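Long-range contacts in hydroxylase (Rhodococcus sp., PDB 2OR0), which is a putative flavin-dependent hydroxylase, related to the acyl-CoA dehydrogenases, that probably inserts one oxygen atom from molecular oxygen into a substrate: residues A[143-149]-A[214-220]; A[166-170]-A[180-184]; A[158-164]-A[192-196]. One frame throughout, in Å; residues are numbered along the deposited sequence.

All three contacts reach one mixed beta sheet, the beta domain expected of a protein of the acyl-CoA dehydrogenase family, whose remaining parts are mainly helical; contacts 1 and 2 pair its strands, while contact 3 packs a turn and strand against another. Along the chain they are nested: contact 2 closes the hairpin of strands 163-170 and 182-188, contact 3 spans it from 158-164 to 192-196, and contact 1 encloses both. Centres of contacts 1 and 2 are about 12 Å apart, those of 1 and 3 about 17 Å, and those of 2 and 3 about 19 Å. Contact 1 meets each of the others through side chains, Tyr146 and Leu148 on contact 2 and Val214 on Tyr192.

Contact 1 of 3, residues A[143-149]-A[214-220]; sequences DGGYVLK and VDGAFVP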
loop_
_atom_site.group_PDB
_atom_site.type_symbol
_atom_site.label_atom_id
_atom_site.label_comp_id
_atom_site.label_asym_id
_atom_site.label_seq_id
_atom_site.Cartn_x
_atom_site.Cartn_y
_atom_site.Cartn_z
ATOM N N ASP A 143 19.091 -13.703 24.831
ATOM C CA ASP A 143 20.413 -13.773 24.213
ATOM C C ASP A 143 20.334 -14.179 22.717
ATOM O O ASP A 143 19.745 -15.204 22.363
ATOM C CB ASP A 143 21.355 -14.690 25.020
ATOM C CG ASP A 143 22.740 -14.783 24.395
ATOM O OD1 ASP A 143 23.548 -13.839 24.592
ATOM O OD2 ASP A 143 23.000 -15.783 23.674
ATOM N N GLY A 144 20.880 -13.336 21.838
ATOM C CA GLY A 144 20.830 -13.619 20.391
ATOM C C GLY A 144 19.684 -12.966 19.603
ATOM O O GLY A 144 19.698 -12.973 18.366
ATOM N N GLY A 145 18.706 -12.400 20.305
ATOM C CA GLY A 145 17.571 -11.741 19.649
ATOM C C GLY A 145 16.342 -11.551 20.523
ATOM O O GLY A 145 16.412 -10.979 21.609
ATOM N N TYR A 146 15.193 -12.013 20.035
ATOM C CA TYR A 146 13.944 -11.807 20.783
ATOM C C TYR A 146 13.041 -12.997 20.646
ATOM O O TYR A 146 13.163 -13.764 19.676
ATOM C CB TYR A 146 13.199 -10.577 20.257
ATOM C CG TYR A 146 14.019 -9.310 20.259
ATOM C CD1 TYR A 146 13.896 -8.391 21.291
ATOM C CD2 TYR A 146 14.908 -9.031 19.213
ATOM C CE1 TYR A 146 14.644 -7.226 21.304
ATOM C CE2 TYR A 146 15.667 -7.843 19.200
ATOM C CZ TYR A 146 15.523 -6.958 20.250
ATOM O OH TYR A 146 16.261 -5.806 20.269
ATOM N N VAL A 147 12.101 -13.139 21.591
ATOM C CA VAL A 147 11.018 -14.107 21.390
ATOM C C VAL A 147 9.702 -13.335 21.242
ATOM O O VAL A 147 9.394 -12.439 22.045
ATOM C CB VAL A 147 10.938 -15.210 22.476
ATOM C CG1 VAL A 147 9.971 -16.273 22.044
ATOM C CG2 VAL A 147 12.329 -15.879 22.676
ATOM N N LEU A 148 8.957 -13.706 20.207
ATOM C CA LEU A 148 7.809 -12.938 19.741
ATOM C C LEU A 148 6.473 -13.629 20.023
ATOM O O LEU A 148 6.303 -14.794 19.736
ATOM C CB LEU A 148 7.926 -12.687 18.229
ATOM C CG LEU A 148 6.961 -11.618 17.688
ATOM C CD1 LEU A 148 7.478 -10.224 17.978
ATOM C CD2 LEU A 148 6.791 -11.827 16.205
ATOM N N LYS A 149 5.536 -12.867 20.550
ATOM C CA LYS A 149 4.166 -13.331 20.706
ATOM C C LYS A 149 3.186 -12.210 20.327
ATOM O O LYS A 149 3.358 -11.070 20.730
ATOM C CB LYS A 149 3.912 -13.752 22.153
ATOM C CG LYS A 149 2.557 -14.382 22.335
ATOM C CD LYS A 149 2.106 -14.445 23.781
ATOM C CE LYS A 149 0.811 -15.288 23.841
ATOM N NZ LYS A 149 -0.047 -14.663 24.819
ATOM N N VAL A 214 1.319 -15.445 16.475
ATOM C CA VAL A 214 2.597 -16.022 16.903
ATOM C C VAL A 214 2.500 -16.366 18.402
ATOM O O VAL A 214 2.145 -15.502 19.217
ATOM C CB VAL A 214 3.792 -15.047 16.597
ATOM C CG1 VAL A 214 5.133 -15.665 17.012
ATOM C CG2 VAL A 214 3.849 -14.699 15.099
ATOM N N ASP A 215 2.802 -17.623 18.754
ATOM C CA ASP A 215 2.733 -18.092 20.155
ATOM C C ASP A 215 4.027 -17.870 20.952
ATOM O O ASP A 215 3.979 -17.644 22.174
ATOM C CB ASP A 215 2.331 -19.579 20.233
ATOM C CG ASP A 215 0.833 -19.794 20.071
ATOM O OD1 ASP A 215 0.080 -18.808 20.185
ATOM O OD2 ASP A 215 0.405 -20.950 19.804
ATOM N N GLY A 216 5.173 -17.922 20.267
ATOM C CA GLY A 216 6.485 -17.680 20.881
ATOM C C GLY A 216 7.578 -18.149 19.930
ATOM O O GLY A 216 8.128 -19.256 20.077
ATOM N N ALA A 217 7.856 -17.309 18.929
ATOM C CA ALA A 217 8.847 -17.581 17.906
ATOM C C ALA A 217 10.111 -16.812 18.219
ATOM O O ALA A 217 10.072 -15.609 18.491
ATOM C CB ALA A 217 8.323 -17.186 16.549
ATOM N N PHE A 218 11.241 -17.511 18.172
ATOM C CA PHE A 218 12.526 -16.854 18.346
ATOM C C PHE A 218 12.885 -16.101 17.062
ATOM O O PHE A 218 12.826 -16.672 15.971
ATOM C CB PHE A 218 13.638 -17.866 18.672
ATOM C CG PHE A 218 15.022 -17.268 18.631
ATOM C CD1 PHE A 218 15.430 -16.377 19.619
ATOM C CD2 PHE A 218 15.906 -17.585 17.595
ATOM C CE1 PHE A 218 16.715 -15.811 19.591
ATOM C CE2 PHE A 218 17.186 -17.024 17.561
ATOM C CZ PHE A 218 17.583 -16.139 18.544
ATOM N N VAL A 219 13.251 -14.830 17.222
ATOM C CA VAL A 219 13.684 -13.992 16.104
ATOM C C VAL A 219 15.110 -13.472 16.386
ATOM O O VAL A 219 15.319 -12.688 17.317
ATOM C CB VAL A 219 12.702 -12.797 15.846
ATOM C CG1 VAL A 219 13.179 -11.958 14.644
ATOM C CG2 VAL A 219 11.256 -13.293 15.607
ATOM N N PRO A 220 16.097 -13.941 15.601
ATOM C CA PRO A 220 17.490 -13.465 15.728
ATOM C C PRO A 220 17.632 -11.952 15.530
ATOM O O PRO A 220 16.814 -11.350 14.810
ATOM C CB PRO A 220 18.238 -14.223 14.616
ATOM C CG PRO A 220 17.179 -14.862 13.747
ATOM C CD PRO A 220 15.928 -14.975 14.558
#
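Tyr146 and Val219 form a hydrogen-bonded antiparallel pair between strands 145-155 and 217-220, a pairing interrupted by a classic beta bulge, where Gly216 and Ala217 both face Leu148. The bond from Val219 N to Tyr146 O is 2.7 Å long and almost straight (179° at the hydrogen). On the more buried side, Leu148, Ala217 and Val219 share a face with the partly exposed Tyr146. Leu148 CB lies 4.3 Å from Val219 CG2, while its CD2 meets Val214 CG2; Leu187 of strand 182-188 touches both Leu148 and Val219. Leu148 O accepts the Ala217 N-H in its carbonyl plane, on a lone pair, and at the bulge also receives a CA-H contact from Gly216.

The other face, with Val147 and Phe218, is looser and more exposed: Val147 CG2 stands at the edge of the Phe218 ring, 4.4 Å from CD1. With CG opposite the backbone N (chi1 170°), the Phe218 ring runs alongside the first strand toward its glycine turn. Backbone shape there calls for glycine at Gly144 and Gly145; a side chain on the latter would also strike Val219 O. Beside that spot, Gly145 CA approaches Val219 O to 3.4 Å in a CA-H...O contact.

Contact 2 of 3, residues A[166-170]-A[180-184]; sequences LGAMV and PSSLH
Ala168 and Leu183 make the hydrogen-bonded pair of two antiparallel strands: the axes of 166-170 and 182-184 approach to 4.7 Å, their N-to-C directions 155° apart. Ala168 N donates to Leu183 O, tilted from that carbonyl's plane, and Leu183 N returns a 2.8 Å bond to Ala168 O. Farther along, Val170 N reaches Ser181 O at 2.9 Å, from above the carbonyl plane. A water donates to that same Ser181 O and, over a longer distance, to Val170 O, so the carbonyl of Ser181 takes two donors near the end of strand 163-170.

Among the side chains, Val170 is the most deeply engaged. The Val170 and Leu183 side chains pass at a slant, Val170 CG2 (anti to the carbonyl carbon) touching Leu183 CG at 3.6 Å; the same methyl lies 3.3 Å from Pro180 O. Tyr146 of strand 145-155 packs on Leu183 and Pro180, covering this apolar side. On the other face the selenomethionine Met169 is bent twice: chi2 (-59°) brings SE to 4.1 Å from Ser182 CB, and chi3 (-67°) lays CE beside Ser181. His184 occupies this face as well, its ND1 hydrogen-bonded to Glu108 and its ring meeting that of Tyr133. Two antiparallel strands next to each other in sequence and in the sheet make this a beta hairpin, flanked in the mixed sheet by strands 137-142 and 224-226.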
loop_
_atom_site.group_PDB
_atom_site.type_symbol
_atom_site.label_atom_id
_atom_site.label_comp_id
_atom_site.label_asym_id
_atom_site.label_seq_id
_atom_site.Cartn_x
_atom_site.Cartn_y
_atom_site.Cartn_z
ATOM N N LEU A 166 6.737 -7.750 10.597
ATOM C CA LEU A 166 5.719 -7.361 11.584
ATOM C C LEU A 166 6.234 -6.341 12.559
ATOM O O LEU A 166 7.429 -6.323 12.846
ATOM C CB LEU A 166 5.242 -8.590 12.371
ATOM C CG LEU A 166 4.756 -9.786 11.558
ATOM C CD1 LEU A 166 4.707 -11.073 12.440
ATOM C CD2 LEU A 166 3.384 -9.460 10.889
ATOM N N GLY A 167 5.342 -5.510 13.096
ATOM C CA GLY A 167 5.730 -4.586 14.165
ATOM C C GLY A 167 5.591 -5.241 15.531
ATOM O O GLY A 167 4.731 -6.100 15.739
ATOM N N ALA A 168 6.434 -4.843 16.472
ATOM C CA ALA A 168 6.329 -5.339 17.831
ATOM C C ALA A 168 6.875 -4.318 18.800
ATOM O O ALA A 168 7.802 -3.567 18.473
ATOM C CB ALA A 168 7.073 -6.653 17.969
HETATM N N MSE A 169 6.293 -4.276 19.987
HETATM C CA MSE A 169 6.875 -3.527 21.097
HETATM C C MSE A 169 7.858 -4.430 21.840
HETATM O O MSE A 169 7.689 -5.641 21.864
HETATM C CB MSE A 169 5.805 -3.032 22.064
HETATM C CG MSE A 169 4.664 -2.251 21.421
HETATM SE SE MSE A 169 5.262 -0.639 20.460
HETATM C CE MSE A 169 5.912 0.450 21.948
ATOM N N VAL A 170 8.877 -3.837 22.451
ATOM C CA VAL A 170 9.879 -4.606 23.183
ATOM C C VAL A 170 9.536 -4.596 24.664
ATOM O O VAL A 170 9.351 -3.534 25.249
ATOM C CB VAL A 170 11.333 -4.089 22.931
ATOM C CG1 VAL A 170 12.356 -4.805 23.842
ATOM C CG2 VAL A 170 11.726 -4.287 21.458
ATOM N N PRO A 180 16.100 -1.420 21.700
ATOM C CA PRO A 180 15.037 -0.595 21.095
ATOM C C PRO A 180 13.705 -0.678 21.865
ATOM O O PRO A 180 13.460 -1.655 22.573
ATOM C CB PRO A 180 14.847 -1.222 19.705
ATOM C CG PRO A 180 16.117 -1.884 19.397
ATOM C CD PRO A 180 16.632 -2.397 20.726
ATOM N N SER A 181 12.869 0.347 21.715
ATOM C CA SER A 181 11.504 0.362 22.235
ATOM C C SER A 181 10.482 -0.370 21.301
ATOM O O SER A 181 9.579 -1.086 21.771
ATOM C CB SER A 181 11.118 1.818 22.494
ATOM O OG SER A 181 9.720 2.021 22.467
ATOM N N SER A 182 10.640 -0.203 19.984
ATOM C CA SER A 182 9.778 -0.862 18.992
ATOM C C SER A 182 10.610 -1.477 17.859
ATOM O O SER A 182 11.676 -0.965 17.525
ATOM C CB SER A 182 8.783 0.151 18.411
ATOM O OG SER A 182 9.471 1.345 17.993
ATOM N N LEU A 183 10.111 -2.545 17.247
ATOM C CA LEU A 183 10.843 -3.222 16.185
ATOM C C LEU A 183 9.984 -3.462 14.977
ATOM O O LEU A 183 8.746 -3.513 15.093
ATOM C CB LEU A 183 11.324 -4.608 16.650
ATOM C CG LEU A 183 12.220 -4.774 17.895
ATOM C CD1 LEU A 183 12.306 -6.260 18.243
ATOM C CD2 LEU A 183 13.626 -4.219 17.680
ATOM N N HIS A 184 10.660 -3.631 13.834
ATOM C CA HIS A 184 10.179 -4.429 12.724
ATOM C C HIS A 184 10.932 -5.767 12.718
ATOM O O HIS A 184 12.173 -5.798 12.800
ATOM C CB HIS A 184 10.395 -3.703 11.383
ATOM C CG HIS A 184 9.626 -2.419 11.241
ATOM N ND1 HIS A 184 9.848 -1.524 10.209
ATOM C CD2 HIS A 184 8.646 -1.871 12.002
ATOM C CE1 HIS A 184 9.035 -0.489 10.337
ATOM N NE2 HIS A 184 8.300 -0.671 11.418
HETATM O O HOH W 1 8.266 -0.571 24.322
#

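Contact 3 of 3, residues A[158-164]-A[192-196]; sequences TDHCQWA and YQIVE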
loop_
_atom_site.group_PDB
_atom_site.type_symbol
_atom_site.label_atom_id
_atom_site.label_comp_id
_atom_site.label_asym_id
_atom_site.label_seq_id
_atom_site.Cartn_x
_atom_site.Cartn_y
_atom_site.Cartn_z
ATOM N N THR A 158 -1.415 -12.514 2.363
ATOM C CA THR A 158 -0.618 -13.379 3.244
ATOM C C THR A 158 -0.500 -14.851 2.808
ATOM O O THR A 158 0.560 -15.460 3.001
ATOM C CB THR A 158 -1.061 -13.240 4.734
ATOM O OG1 THR A 158 0.019 -13.608 5.591
ATOM C CG2 THR A 158 -2.308 -14.064 5.069
ATOM N N ASP A 159 -1.562 -15.398 2.206
ATOM C CA ASP A 159 -1.536 -16.767 1.680
ATOM C C ASP A 159 -0.458 -16.974 0.618
ATOM O O ASP A 159 -0.085 -18.116 0.319
ATOM C CB ASP A 159 -2.894 -17.149 1.073
ATOM C CG ASP A 159 -4.001 -17.230 2.119
ATOM O OD1 ASP A 159 -3.858 -18.032 3.063
ATOM O OD2 ASP A 159 -5.007 -16.488 2.002
ATOM N N HIS A 160 0.022 -15.872 0.035
ATOM C CA HIS A 160 0.967 -15.951 -1.080
ATOM C C HIS A 160 2.383 -15.532 -0.672
ATOM O O HIS A 160 3.291 -15.426 -1.511
ATOM C CB HIS A 160 0.432 -15.114 -2.246
ATOM C CG HIS A 160 -0.866 -15.621 -2.793
ATOM N ND1 HIS A 160 -0.952 -16.771 -3.553
ATOM C CD2 HIS A 160 -2.133 -15.147 -2.677
ATOM C CE1 HIS A 160 -2.216 -16.977 -3.889
ATOM N NE2 HIS A 160 -2.950 -16.006 -3.374
ATOM N N CYS A 161 2.555 -15.302 0.627
ATOM C CA CYS A 161 3.817 -14.860 1.189
ATOM C C CYS A 161 4.460 -15.977 2.022
ATOM O O CYS A 161 3.758 -16.796 2.632
ATOM C CB CYS A 161 3.606 -13.618 2.047
ATOM S SG CYS A 161 2.948 -12.170 1.126
ATOM N N GLN A 162 5.792 -15.994 2.037
ATOM C CA GLN A 162 6.561 -17.019 2.747
ATOM C C GLN A 162 7.315 -16.455 3.944
ATOM O O GLN A 162 7.949 -17.196 4.689
ATOM C CB GLN A 162 7.488 -17.772 1.776
ATOM C CG GLN A 162 6.739 -18.807 0.888
ATOM C CD GLN A 162 5.923 -19.835 1.710
ATOM O OE1 GLN A 162 6.452 -20.495 2.628
ATOM N NE2 GLN A 162 4.634 -19.977 1.374
ATOM N N TRP A 163 7.236 -15.141 4.124
ATOM C CA TRP A 163 7.817 -14.450 5.266
ATOM C C TRP A 163 6.848 -13.328 5.674
ATOM O O TRP A 163 6.013 -12.908 4.870
ATOM C CB TRP A 163 9.177 -13.833 4.912
ATOM C CG TRP A 163 10.274 -14.840 4.592
ATOM C CD1 TRP A 163 10.424 -15.551 3.434
ATOM C CD2 TRP A 163 11.351 -15.238 5.446
ATOM N NE1 TRP A 163 11.530 -16.366 3.511
ATOM C CE2 TRP A 163 12.115 -16.200 4.738
ATOM C CE3 TRP A 163 11.746 -14.881 6.745
ATOM C CZ2 TRP A 163 13.255 -16.808 5.287
ATOM C CZ3 TRP A 163 12.890 -15.466 7.282
ATOM C CH2 TRP A 163 13.627 -16.421 6.551
ATOM N N ALA A 164 6.984 -12.831 6.899
ATOM C CA ALA A 164 6.199 -11.683 7.342
ATOM C C ALA A 164 7.112 -10.668 7.951
ATOM O O ALA A 164 8.076 -11.032 8.616
ATOM C CB ALA A 164 5.156 -12.096 8.356
ATOM N N TYR A 192 4.736 -18.824 12.092
ATOM C CA TYR A 192 3.443 -18.206 12.471
ATOM C C TYR A 192 2.259 -18.931 11.875
ATOM O O TYR A 192 2.407 -19.850 11.071
ATOM C CB TYR A 192 3.395 -16.695 12.147
ATOM C CG TYR A 192 3.658 -16.346 10.679
ATOM C CD1 TYR A 192 2.634 -16.393 9.731
ATOM C CD2 TYR A 192 4.926 -15.964 10.255
ATOM C CE1 TYR A 192 2.868 -16.074 8.394
ATOM C CE2 TYR A 192 5.179 -15.649 8.930
ATOM C CZ TYR A 192 4.147 -15.703 7.998
ATOM O OH TYR A 192 4.398 -15.384 6.673
ATOM N N GLN A 193 1.080 -18.497 12.290
ATOM C CA GLN A 193 -0.165 -19.124 11.901
ATOM C C GLN A 193 -1.057 -18.061 11.253
ATOM O O GLN A 193 -1.234 -16.978 11.794
ATOM C CB GLN A 193 -0.865 -19.734 13.148
ATOM C CG GLN A 193 -2.267 -20.315 12.881
ATOM C CD GLN A 193 -3.244 -20.295 14.099
ATOM O OE1 GLN A 193 -4.405 -20.764 13.993
ATOM N NE2 GLN A 193 -2.786 -19.762 15.237
ATOM N N ILE A 194 -1.606 -18.416 10.102
ATOM C CA ILE A 194 -2.593 -17.610 9.379
ATOM C C ILE A 194 -3.962 -18.044 9.917
ATOM O O ILE A 194 -4.316 -19.222 9.827
ATOM C CB ILE A 194 -2.511 -17.859 7.838
ATOM C CG1 ILE A 194 -1.163 -17.371 7.263
ATOM C CG2 ILE A 194 -3.662 -17.168 7.096
ATOM C CD1 ILE A 194 -0.887 -17.798 5.789
ATOM N N VAL A 195 -4.712 -17.116 10.500
ATOM C CA VAL A 195 -6.033 -17.456 11.056
ATOM C C VAL A 195 -7.120 -17.381 9.977
ATOM O O VAL A 195 -7.378 -16.308 9.423
ATOM C CB VAL A 195 -6.362 -16.593 12.283
ATOM C CG1 VAL A 195 -7.609 -17.114 13.029
ATOM C CG2 VAL A 195 -5.188 -16.564 13.223
ATOM N N GLU A 196 -7.749 -18.522 9.674
ATOM C CA GLU A 196 -8.833 -18.574 8.678
ATOM C C GLU A 196 -10.094 -17.851 9.157
ATOM O O GLU A 196 -10.306 -17.682 10.360
ATOM C CB GLU A 196 -9.178 -20.037 8.296
ATOM C CG GLU A 196 -8.148 -20.749 7.398
ATOM C CD GLU A 196 -7.729 -19.919 6.154
ATOM O OE1 GLU A 196 -8.620 -19.448 5.392
ATOM O OE2 GLU A 196 -6.507 -19.741 5.945
HETATM O O HOH W 2 2.141 -15.421 5.138
#
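Tyr192 OH and Thr158 meet through one water that three oxygens grip: it donates to Thr158 O at 2.7 Å and is hydrogen-bonded to Thr158 OG1 at 2.8 Å and to Tyr192 OH at 2.7 Å. The water sits in the plane of the Tyr192 ring, so it meets the phenol at its edge, not over a ring face. Thr158 OG1 has a further partner in Ser155 OG, and Thr158 O also accepts the N-H of Cys161, just after the 3-10 segment 158-160. The water thus ties the tyrosine to a turn already held by its own backbone.

Tyr192 gets there with CG lodged between the backbone N and the carbonyl carbon (chi1 57°), which swings the ring toward strand 163-164. Ala164 CB rests 3.6 Å from CE2, approaching the ring obliquely, while Trp163 C lies at the ring edge near OH. A leucine in place of Tyr192 would probably leave the water without its phenol partner and open a gap beside Ala164 CB.

Ile194 fills the neighbouring position. Its CG2 meets Thr158 CG2 tip to tip at 3.9 Å, and its CD1 lies 4.0 Å from Asp159 OD1, the two side chains passing at a slant. Leu212 of strand 210-214 packs on both Thr158 and Ile194.

Asp159 OD1 and Glu196 OE2 stand 4.3 Å apart, but each carboxylate forms a salt bridge to Lys210. No direct hydrogen bond joins the two segments; the polar links described here run through the water and Lys210, whose charge is likely to offset the repulsion between the two acids.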